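Local structure of aminopeptidase N family protein (Idiomarina loihiensis L2TR, 4FGM) at residues T25-N35 with I67-S77. The protein is probably a zinc-dependent aminopeptidase of the M61 family, removing residues from the amino end of peptides. Numbering follows the deposited sequence.
Sequences TNDEQELWLPN and ISKNRWQLARS
Strands 30-32 and 71-74 run antiparallel, their axes 4.5 Å apart, in the beta-rich M61 N-terminal domain; Leu-31 and Trp-72 form the hydrogen-bonded pair, flanked by the non-hydrogen-bonded pairs Glu-30 with Gln-73 and Trp-32 with Arg-71. The pairing extends past the strand ends through Leu-74 N to Gln-29 O and Leu-33 N to Asn-70 O. Glu-30, Trp-32, Arg-71 and Gln-73 share one face. Arg-71 bends at chi3 (-69°), which turns its guanidinium back across Trp-32: CB of the tryptophan sits over the centre of the group, and Arg-71 NH2 reaches the indole at Trp-32 CG, 3.5 Å away. Arg-71 NH1 also forms a salt bridge with the anti side of Glu-30 OE1 (2.9 Å), a bent bond (136°), while Glu-116 and Glu-295 supply further carboxylates. Together the three carboxylates probably balance the charge of Arg-71 and fix its position. On the opposite face, Leu-31 CD1 packs obliquely against Leu-74 CG at 4.1 Å, and Val-83 and Val-81 of strand 81-91 extend this apolar layer. Where the strands end, Asn-70 turns its amide onto the backbone of segment 25-35, ND2 donating to Leu-33 O at 2.6 Å in a nearly straight bond (173°), with the acceptor in the amide plane.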
# COMPACT_ATOMS: atom_id res chain seq x y z
N THR A 25 25.42 15.80 -24.59
CA THR A 25 24.22 15.20 -25.14
C THR A 25 24.61 14.42 -26.39
O THR A 25 25.67 14.67 -26.97
CB THR A 25 23.19 16.27 -25.52
OG1 THR A 25 23.74 17.14 -26.52
CG2 THR A 25 22.81 17.10 -24.30
N ASN A 26 23.78 13.46 -26.79
CA ASN A 26 24.05 12.69 -28.00
C ASN A 26 23.31 13.36 -29.15
O ASN A 26 22.60 14.34 -28.93
CB ASN A 26 23.59 11.24 -27.84
CG ASN A 26 24.24 10.55 -26.66
OD1 ASN A 26 25.43 10.74 -26.39
ND2 ASN A 26 23.47 9.73 -25.95
N ASP A 27 23.47 12.85 -30.36
CA ASP A 27 22.80 13.45 -31.51
C ASP A 27 21.30 13.32 -31.32
O ASP A 27 20.79 12.21 -31.16
CB ASP A 27 23.20 12.74 -32.80
CG ASP A 27 24.55 12.06 -32.70
OD1 ASP A 27 24.61 10.95 -32.14
OD2 ASP A 27 25.54 12.65 -33.17
N GLU A 28 20.60 14.45 -31.33
CA GLU A 28 19.15 14.44 -31.15
C GLU A 28 18.84 13.71 -29.84
O GLU A 28 18.12 12.71 -29.82
CB GLU A 28 18.47 13.73 -32.33
CG GLU A 28 18.86 14.25 -33.71
CD GLU A 28 18.33 15.66 -34.00
OE1 GLU A 28 17.11 15.88 -33.85
OE2 GLU A 28 19.14 16.53 -34.38
N GLN A 29 19.43 14.21 -28.75
CA GLN A 29 19.27 13.63 -27.41
C GLN A 29 17.81 13.64 -26.97
O GLN A 29 17.09 14.63 -27.16
CB GLN A 29 20.12 14.42 -26.41
CG GLN A 29 19.99 13.97 -24.96
CD GLN A 29 20.63 12.63 -24.67
OE1 GLN A 29 21.85 12.46 -24.80
NE2 GLN A 29 19.81 11.66 -24.26
N GLU A 30 17.37 12.55 -26.36
CA GLU A 30 16.00 12.45 -25.87
C GLU A 30 15.93 12.46 -24.35
O GLU A 30 16.82 11.98 -23.66
CB GLU A 30 15.33 11.17 -26.40
CG GLU A 30 15.08 11.18 -27.90
CD GLU A 30 14.47 9.89 -28.40
OE1 GLU A 30 14.25 8.96 -27.59
OE2 GLU A 30 14.20 9.81 -29.62
N LEU A 31 14.84 13.03 -23.84
CA LEU A 31 14.58 13.12 -22.41
C LEU A 31 13.20 12.48 -22.20
O LEU A 31 12.27 12.71 -22.99
CB LEU A 31 14.54 14.59 -21.98
CG LEU A 31 15.71 15.47 -22.42
CD1 LEU A 31 15.40 16.94 -22.16
CD2 LEU A 31 16.96 15.05 -21.69
N TRP A 32 13.06 11.67 -21.16
CA TRP A 32 11.78 11.04 -20.88
C TRP A 32 11.45 10.97 -19.40
O TRP A 32 12.34 11.05 -18.54
CB TRP A 32 11.72 9.62 -21.48
CG TRP A 32 12.75 8.68 -20.93
CD1 TRP A 32 14.02 8.49 -21.40
CD2 TRP A 32 12.61 7.79 -19.81
NE1 TRP A 32 14.67 7.55 -20.64
CE2 TRP A 32 13.83 7.10 -19.66
CE3 TRP A 32 11.56 7.51 -18.92
CZ2 TRP A 32 14.04 6.15 -18.66
CZ3 TRP A 32 11.76 6.57 -17.91
CH2 TRP A 32 13.00 5.90 -17.79
N LEU A 33 10.16 10.84 -19.10
CA LEU A 33 9.70 10.76 -17.72
C LEU A 33 8.92 9.47 -17.50
O LEU A 33 8.09 9.07 -18.34
CB LEU A 33 8.83 11.96 -17.38
CG LEU A 33 8.60 12.15 -15.88
CD1 LEU A 33 9.92 12.59 -15.25
CD2 LEU A 33 7.50 13.20 -15.63
N PRO A 34 9.17 8.79 -16.38
CA PRO A 34 8.46 7.54 -16.09
C PRO A 34 6.95 7.74 -16.19
O PRO A 34 6.44 8.80 -15.83
CB PRO A 34 8.89 7.23 -14.66
CG PRO A 34 10.27 7.81 -14.59
CD PRO A 34 10.10 9.14 -15.30
N ASN A 35 6.24 6.73 -16.69
CA ASN A 35 4.79 6.83 -16.79
C ASN A 35 4.11 6.21 -15.58
O ASN A 35 2.89 6.27 -15.44
CB ASN A 35 4.29 6.20 -18.09
CG ASN A 35 4.58 7.08 -19.29
OD1 ASN A 35 4.44 8.29 -19.21
ND2 ASN A 35 4.97 6.46 -20.40
N ILE A 67 7.96 14.84 -28.43
CA ILE A 67 7.56 13.87 -29.44
C ILE A 67 6.53 12.85 -29.01
O ILE A 67 5.98 12.13 -29.85
CB ILE A 67 8.80 13.16 -30.05
CG1 ILE A 67 9.60 12.45 -28.96
CG2 ILE A 67 9.67 14.17 -30.78
CD1 ILE A 67 10.63 11.50 -29.51
N SER A 68 6.26 12.77 -27.71
CA SER A 68 5.22 11.87 -27.20
C SER A 68 4.71 12.43 -25.88
O SER A 68 5.11 13.52 -25.47
CB SER A 68 5.77 10.45 -27.00
OG SER A 68 6.54 10.35 -25.81
N LYS A 69 3.83 11.70 -25.20
CA LYS A 69 3.28 12.20 -23.95
C LYS A 69 4.31 12.41 -22.86
O LYS A 69 4.11 13.24 -21.98
CB LYS A 69 2.20 11.25 -23.42
CG LYS A 69 2.73 9.92 -22.90
CD LYS A 69 1.58 9.03 -22.43
CE LYS A 69 2.07 7.73 -21.86
NZ LYS A 69 0.96 6.91 -21.31
N ASN A 70 5.41 11.67 -22.91
CA ASN A 70 6.44 11.78 -21.88
C ASN A 70 7.87 11.83 -22.43
O ASN A 70 8.82 11.52 -21.72
CB ASN A 70 6.34 10.57 -20.97
CG ASN A 70 6.90 9.33 -21.62
OD1 ASN A 70 6.72 9.11 -22.82
ND2 ASN A 70 7.58 8.50 -20.84
N ARG A 71 8.03 12.23 -23.69
CA ARG A 71 9.37 12.26 -24.27
C ARG A 71 9.66 13.50 -25.09
O ARG A 71 8.84 13.95 -25.90
CB ARG A 71 9.57 10.99 -25.13
CG ARG A 71 11.01 10.76 -25.62
CD ARG A 71 11.15 9.38 -26.26
NE ARG A 71 11.03 8.30 -25.29
CZ ARG A 71 12.06 7.72 -24.68
NH1 ARG A 71 13.29 8.10 -24.95
NH2 ARG A 71 11.84 6.77 -23.78
N TRP A 72 10.84 14.07 -24.86
CA TRP A 72 11.28 15.26 -25.57
C TRP A 72 12.56 14.97 -26.35
O TRP A 72 13.34 14.09 -25.98
CB TRP A 72 11.54 16.41 -24.59
CG TRP A 72 10.30 17.03 -24.02
CD1 TRP A 72 9.68 18.16 -24.44
CD2 TRP A 72 9.53 16.53 -22.93
NE1 TRP A 72 8.57 18.41 -23.68
CE2 TRP A 72 8.45 17.42 -22.74
CE3 TRP A 72 9.64 15.42 -22.08
CZ2 TRP A 72 7.49 17.24 -21.74
CZ3 TRP A 72 8.69 15.23 -21.09
CH2 TRP A 72 7.63 16.14 -20.93
N GLN A 73 12.78 15.72 -27.43
CA GLN A 73 13.98 15.56 -28.25
C GLN A 73 14.67 16.92 -28.41
O GLN A 73 14.05 17.89 -28.85
CB GLN A 73 13.62 14.99 -29.62
CG GLN A 73 14.84 14.60 -30.45
CD GLN A 73 14.46 13.92 -31.76
OE1 GLN A 73 13.82 14.52 -32.62
NE2 GLN A 73 14.87 12.67 -31.91
N LEU A 74 15.95 16.96 -28.04
CA LEU A 74 16.75 18.18 -28.10
C LEU A 74 17.48 18.35 -29.42
O LEU A 74 17.86 17.37 -30.06
CB LEU A 74 17.82 18.18 -26.99
CG LEU A 74 17.43 18.23 -25.52
CD1 LEU A 74 18.64 17.87 -24.68
CD2 LEU A 74 16.90 19.61 -25.15
N ALA A 75 17.68 19.60 -29.83
CA ALA A 75 18.42 19.87 -31.05
C ALA A 75 19.88 19.54 -30.71
O ALA A 75 20.26 19.53 -29.54
CB ALA A 75 18.28 21.33 -31.45
N ARG A 76 20.68 19.26 -31.73
CA ARG A 76 22.09 18.93 -31.54
C ARG A 76 22.88 20.07 -30.93
O ARG A 76 22.58 21.25 -31.16
CB ARG A 76 22.74 18.58 -32.88
CG ARG A 76 22.27 17.30 -33.52
CD ARG A 76 22.71 17.25 -34.97
NE ARG A 76 22.43 15.95 -35.57
CZ ARG A 76 23.11 14.85 -35.29
NH1 ARG A 76 24.11 14.89 -34.42
NH2 ARG A 76 22.78 13.70 -35.86
N SER A 77 23.91 19.74 -30.15
CA SER A 77 24.74 20.76 -29.55
C SER A 77 26.11 20.20 -29.20
O SER A 77 26.23 19.07 -28.75
CB SER A 77 24.08 21.32 -28.29
OG SER A 77 24.94 22.27 -27.67